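Local structure of acetyl-xylan esterase (Streptomyces lividans, 2CC0) at residues A[21-26]-A[50-55]; A[86-89]-A[95-98]. The protein probably removes acetyl groups from xylan as a metal-dependent family 4 carbohydrate esterase, with a zinc ion bound in its active-site region. One frame throughout, in Å; residues are numbered along the deposited sequence. Where two conformers were deposited one is given.

Contact 1 (A[21-26]-A[50-55]); sequences SLLNAL and RAQVDA
Leu23 is the one residue of 21-26 that reaches segment 50-55, and it points its branches at Ala51, Gln52 and Ala55. Its CG stands beside the backbone N, anti to the carbonyl carbon (chi1 -66°), which aims the two methyls at the facing helix. The packing is closest at CD1, 3.5 Å from Ala51 C and 3.8 Å from Ala51 CB, so this methyl rests on backbone as well as side chain. CD2 sits 4.0 Å from Ala55 CB, while Leu23 CB itself meets Ala55 CB at 3.9 Å. Gln52 lends its aliphatic CG, 4.0 Å from Leu23 CD1; its OE1 is hydrogen-bonded to Asn37 ND2. Cutting Leu23 back to an alanine removes both methyls and would probably open a gap over Ala51 and Gln52, with only CB still near Ala55. The far side of 50-55 is looser and polar: exposed Arg50 and Asp54 pair there in a salt bridge, NH2 to OD1 at 3.2 Å, through a weak hydrogen bond. No hydrogen bond joins the segments. Helices 19-28 and 46-54 thus pack together beside the parallel sheet, as in a beta/alpha fold, with Met35 of strand 34-37 and Met57 also touching Leu23, and helix 159-174 covering Leu22 and Ala25.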
loop_
_atom_site.group_PDB
_atom_site.type_symbol
_atom_site.label_atom_id
_atom_site.label_comp_id
_atom_site.label_asym_id
_atom_site.label_seq_id
_atom_site.Cartn_x
_atom_site.Cartn_y
_atom_site.Cartn_z
ATOM N N SER A 21 -13.431 20.743 16.602
ATOM C CA SER A 21 -12.232 21.583 16.719
ATOM C C SER A 21 -11.155 21.169 15.714
ATOM O O SER A 21 -10.553 22.017 15.068
ATOM C CB SER A 21 -11.664 21.522 18.137
ATOM O OG SER A 21 -12.561 22.157 19.045
ATOM N N LEU A 22 -10.959 19.855 15.569
ATOM C CA LEU A 22 -10.014 19.333 14.595
ATOM C C LEU A 22 -10.422 19.702 13.167
ATOM O O LEU A 22 -9.593 20.148 12.376
ATOM C CB LEU A 22 -9.912 17.804 14.737
ATOM C CG LEU A 22 -8.923 17.047 13.823
ATOM C CD1 LEU A 22 -7.488 17.570 13.985
ATOM C CD2 LEU A 22 -8.994 15.539 14.116
ATOM N N LEU A 23 -11.703 19.519 12.848
ATOM C CA LEU A 23 -12.171 19.830 11.497
ATOM C C LEU A 23 -11.976 21.313 11.187
ATOM O O LEU A 23 -11.544 21.672 10.086
ATOM C CB LEU A 23 -13.652 19.456 11.342
ATOM C CG LEU A 23 -14.009 17.980 11.432
ATOM C CD1 LEU A 23 -15.547 17.838 11.323
ATOM C CD2 LEU A 23 -13.320 17.162 10.331
ATOM N N ASN A 24 -12.295 22.159 12.165
ATOM C CA ASN A 24 -12.126 23.610 11.992
ATOM C C ASN A 24 -10.662 23.971 11.733
ATOM O O ASN A 24 -10.368 24.755 10.847
ATOM C CB ASN A 24 -12.664 24.360 13.206
ATOM C CG ASN A 24 -14.183 24.334 13.287
ATOM O OD1 ASN A 24 -14.880 23.957 12.327
ATOM N ND2 ASN A 24 -14.706 24.722 14.444
ATOM N N ALA A 25 -9.751 23.370 12.494
ATOM C CA ALA A 25 -8.320 23.576 12.283
ATOM C C ALA A 25 -7.868 23.117 10.900
ATOM O O ALA A 25 -7.153 23.833 10.202
ATOM C CB ALA A 25 -7.499 22.914 13.372
ATOM N N LEU A 26 -8.278 21.912 10.508
ATOM C CA LEU A 26 -7.921 21.413 9.176
ATOM C C LEU A 26 -8.407 22.360 8.075
ATOM O O LEU A 26 -7.611 22.782 7.239
ATOM C CB LEU A 26 -8.465 19.993 8.949
ATOM C CG LEU A 26 -7.815 18.894 9.814
ATOM C CD1 LEU A 26 -8.757 17.680 9.850
ATOM C CD2 LEU A 26 -6.407 18.509 9.267
ATOM N N ARG A 50 -21.508 13.901 9.431
ATOM C CA ARG A 50 -21.783 14.911 8.393
ATOM C C ARG A 50 -20.819 16.095 8.466
ATOM O O ARG A 50 -20.423 16.635 7.423
ATOM C CB ARG A 50 -23.219 15.445 8.509
ATOM C CG ARG A 50 -24.248 14.557 7.837
ATOM C CD ARG A 50 -23.985 14.330 6.323
ATOM N NE ARG A 50 -23.825 15.536 5.499
ATOM C CZ ARG A 50 -23.685 15.497 4.175
ATOM N NH1 ARG A 50 -23.716 14.325 3.537
ATOM N NH2 ARG A 50 -23.534 16.620 3.471
ATOM N N ALA A 51 -20.441 16.499 9.682
ATOM C CA ALA A 51 -19.540 17.648 9.842
ATOM C C ALA A 51 -18.197 17.340 9.168
ATOM O O ALA A 51 -17.593 18.202 8.552
ATOM C CB ALA A 51 -19.352 18.016 11.313
ATOM N N GLN A 52 -17.784 16.075 9.236
ATOM C CA GLN A 52 -16.532 15.684 8.561
ATOM C C GLN A 52 -16.647 15.886 7.055
ATOM O O GLN A 52 -15.746 16.440 6.408
ATOM C CB GLN A 52 -16.174 14.233 8.873
ATOM C CG GLN A 52 -15.921 14.008 10.347
ATOM C CD GLN A 52 -15.894 12.531 10.699
ATOM O OE1 GLN A 52 -16.596 11.686 10.086
ATOM N NE2 GLN A 52 -15.068 12.202 11.666
ATOM N N VAL A 53 -17.765 15.433 6.503
ATOM C CA VAL A 53 -18.026 15.594 5.053
ATOM C C VAL A 53 -18.043 17.077 4.679
ATOM O O VAL A 53 -17.395 17.507 3.689
ATOM C CB VAL A 53 -19.340 14.896 4.639
ATOM C CG1 VAL A 53 -19.632 15.103 3.132
ATOM C CG2 VAL A 53 -19.282 13.390 5.000
ATOM N N ASP A 54 -18.778 17.867 5.460
ATOM C CA ASP A 54 -18.920 19.308 5.175
ATOM C C ASP A 54 -17.624 20.102 5.328
ATOM O O ASP A 54 -17.472 21.196 4.748
ATOM C CB ASP A 54 -20.008 19.891 6.075
ATOM C CG ASP A 54 -21.410 19.417 5.680
ATOM O OD1 ASP A 54 -21.614 18.879 4.557
ATOM O OD2 ASP A 54 -22.320 19.599 6.523
ATOM N N ALA A 55 -16.678 19.533 6.081
ATOM C CA ALA A 55 -15.347 20.122 6.243
ATOM C C ALA A 55 -14.395 19.768 5.098
ATOM O O ALA A 55 -13.292 20.313 5.024
ATOM C CB ALA A 55 -14.762 19.702 7.567
#

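Contact 2 (A[86-89]-A[95-98])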
loop_
_atom_site.group_PDB
_atom_site.type_symbol
_atom_site.label_atom_id
_atom_site.label_comp_id
_atom_site.label_asym_id
_atom_site.label_seq_id
_atom_site.Cartn_x
_atom_site.Cartn_y
_atom_site.Cartn_z
ATOM N N GLN A 86 -22.923 0.425 7.576
ATOM C CA GLN A 86 -24.304 0.867 7.787
ATOM C C GLN A 86 -24.357 2.151 8.624
ATOM O O GLN A 86 -25.114 3.072 8.307
ATOM C CB GLN A 86 -25.095 -0.258 8.465
ATOM C CG GLN A 86 -25.336 -1.485 7.567
ATOM C CD GLN A 86 -25.532 -2.784 8.358
ATOM O OE1 GLN A 86 -25.741 -2.761 9.575
ATOM N NE2 GLN A 86 -25.436 -3.930 7.666
ATOM N N ALA A 87 -23.568 2.217 9.696
ATOM C CA ALA A 87 -23.632 3.393 10.581
ATOM C C ALA A 87 -23.118 4.646 9.872
ATOM O O ALA A 87 -23.689 5.739 10.007
ATOM C CB ALA A 87 -22.866 3.155 11.881
ATOM N N ILE A 88 -22.017 4.505 9.127
ATOM C CA ILE A 88 -21.467 5.665 8.431
ATOM C C ILE A 88 -22.400 6.139 7.303
ATOM O O ILE A 88 -22.693 7.349 7.178
ATOM C CB ILE A 88 -20.017 5.388 7.941
ATOM C CG1 ILE A 88 -19.111 5.167 9.167
ATOM C CG2 ILE A 88 -19.533 6.506 7.012
ATOM C CD1 ILE A 88 -17.720 4.562 8.844
ATOM N N ALA A 89 -22.882 5.197 6.505
ATOM C CA ALA A 89 -23.820 5.546 5.440
ATOM C C ALA A 89 -25.092 6.181 5.995
ATOM O O ALA A 89 -25.586 7.197 5.460
ATOM C CB ALA A 89 -24.140 4.306 4.616
ATOM N N THR A 95 -20.840 5.525 1.689
ATOM C CA THR A 95 -20.493 4.137 1.920
ATOM C C THR A 95 -18.976 4.028 1.761
ATOM O O THR A 95 -18.449 4.203 0.655
ATOM C CB THR A 95 -21.208 3.224 0.903
ATOM O OG1 THR A 95 -22.620 3.327 1.132
ATOM C CG2 THR A 95 -20.799 1.760 1.082
ATOM N N PRO A 96 -18.262 3.788 2.871
ATOM C CA PRO A 96 -16.785 3.751 2.758
ATOM C C PRO A 96 -16.225 2.755 1.744
ATOM O O PRO A 96 -16.783 1.676 1.533
ATOM C CB PRO A 96 -16.322 3.356 4.173
ATOM C CG PRO A 96 -17.438 3.823 5.076
ATOM C CD PRO A 96 -18.723 3.584 4.252
ATOM N N LYS A 97 -15.111 3.156 1.127
ATOM C CA LYS A 97 -14.342 2.251 0.275
ATOM C C LYS A 97 -13.029 1.839 0.903
ATOM O O LYS A 97 -12.330 0.984 0.347
ATOM C CB LYS A 97 -14.066 2.874 -1.114
ATOM C CG LYS A 97 -15.313 3.139 -1.987
ATOM C CD LYS A 97 -16.153 1.914 -2.245
ATOM C CE LYS A 97 -15.405 0.835 -2.997
ATOM N NZ LYS A 97 -16.186 -0.421 -3.175
ATOM N N LEU A 98 -12.710 2.423 2.068
ATOM C CA LEU A 98 -11.442 2.161 2.778
ATOM C C LEU A 98 -11.686 1.632 4.185
ATOM O O LEU A 98 -12.617 2.066 4.868
ATOM C CB LEU A 98 -10.619 3.446 2.900
ATOM C CG LEU A 98 -10.371 4.224 1.599
ATOM C CD1 LEU A 98 -9.651 5.506 1.926
ATOM C CD2 LEU A 98 -9.609 3.368 0.563
#
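Pro96 and Ile88 bury the most surface here, the proline ring meeting the isoleucine branches at an oblique angle. Pro96 CG is the atom that does the touching: it lies 3.9 Å from Ile88 CD1 and 3.9 Å from Ile88 CG2, received between the two arms of the branched side chain. The ring's CD adds a looser approach to the same CG2, at 4.1 Å. The first torsion of Ile88 (chi1 -64°) sets CG1 beside the backbone N and CG2 beside the carbonyl carbon, and the extended second torsion (167°) carries CD1 out, letting both methyls reach Pro96 CG. The contact folds the loop between helix 74-90 and strand 98-99 back onto the last turn of the helix, a helix-to-strand connection consistent with the distorted beta/alpha barrel of family 4 carbohydrate esterases, the NodB homology domain. Ala89, partly exposed, adds a lesser contact: its CB stands 3.9 Å from Thr95 OG1, a van der Waals approach where the two CA atoms come within 5.0 Å. No hydrogen bond crosses between the segments, although Pro96 O is hydrogen-bonded to NE2 of Gln85, just before the segment on the same helix. Ile88 also touches Ala42 of helix 39-44 and Val59 of strand 58-61.

The two contacts follow one another along the chain, contact 1 closing at residue 55 before contact 2 opens at 86, and both belong to the polysaccharide deacetylase homology region. Their centres lie about 17 Å apart and their nearest atoms about 7 Å, so they do not touch. Contact 1 joins helices 19-28 and 46-54 beside strand 34-37; contact 2 seats the loop after helix 74-90 on that helix, ahead of strand 98-99. The parallel sheet links their surroundings, since strand 34-37, next to contact 1, pairs with strand 58-61, whose Val59 touches Ile88. The side chains of Gln52 and Ile88 lie about 13 and 12 Å from the zinc ion held by Asp13, His62 and His66.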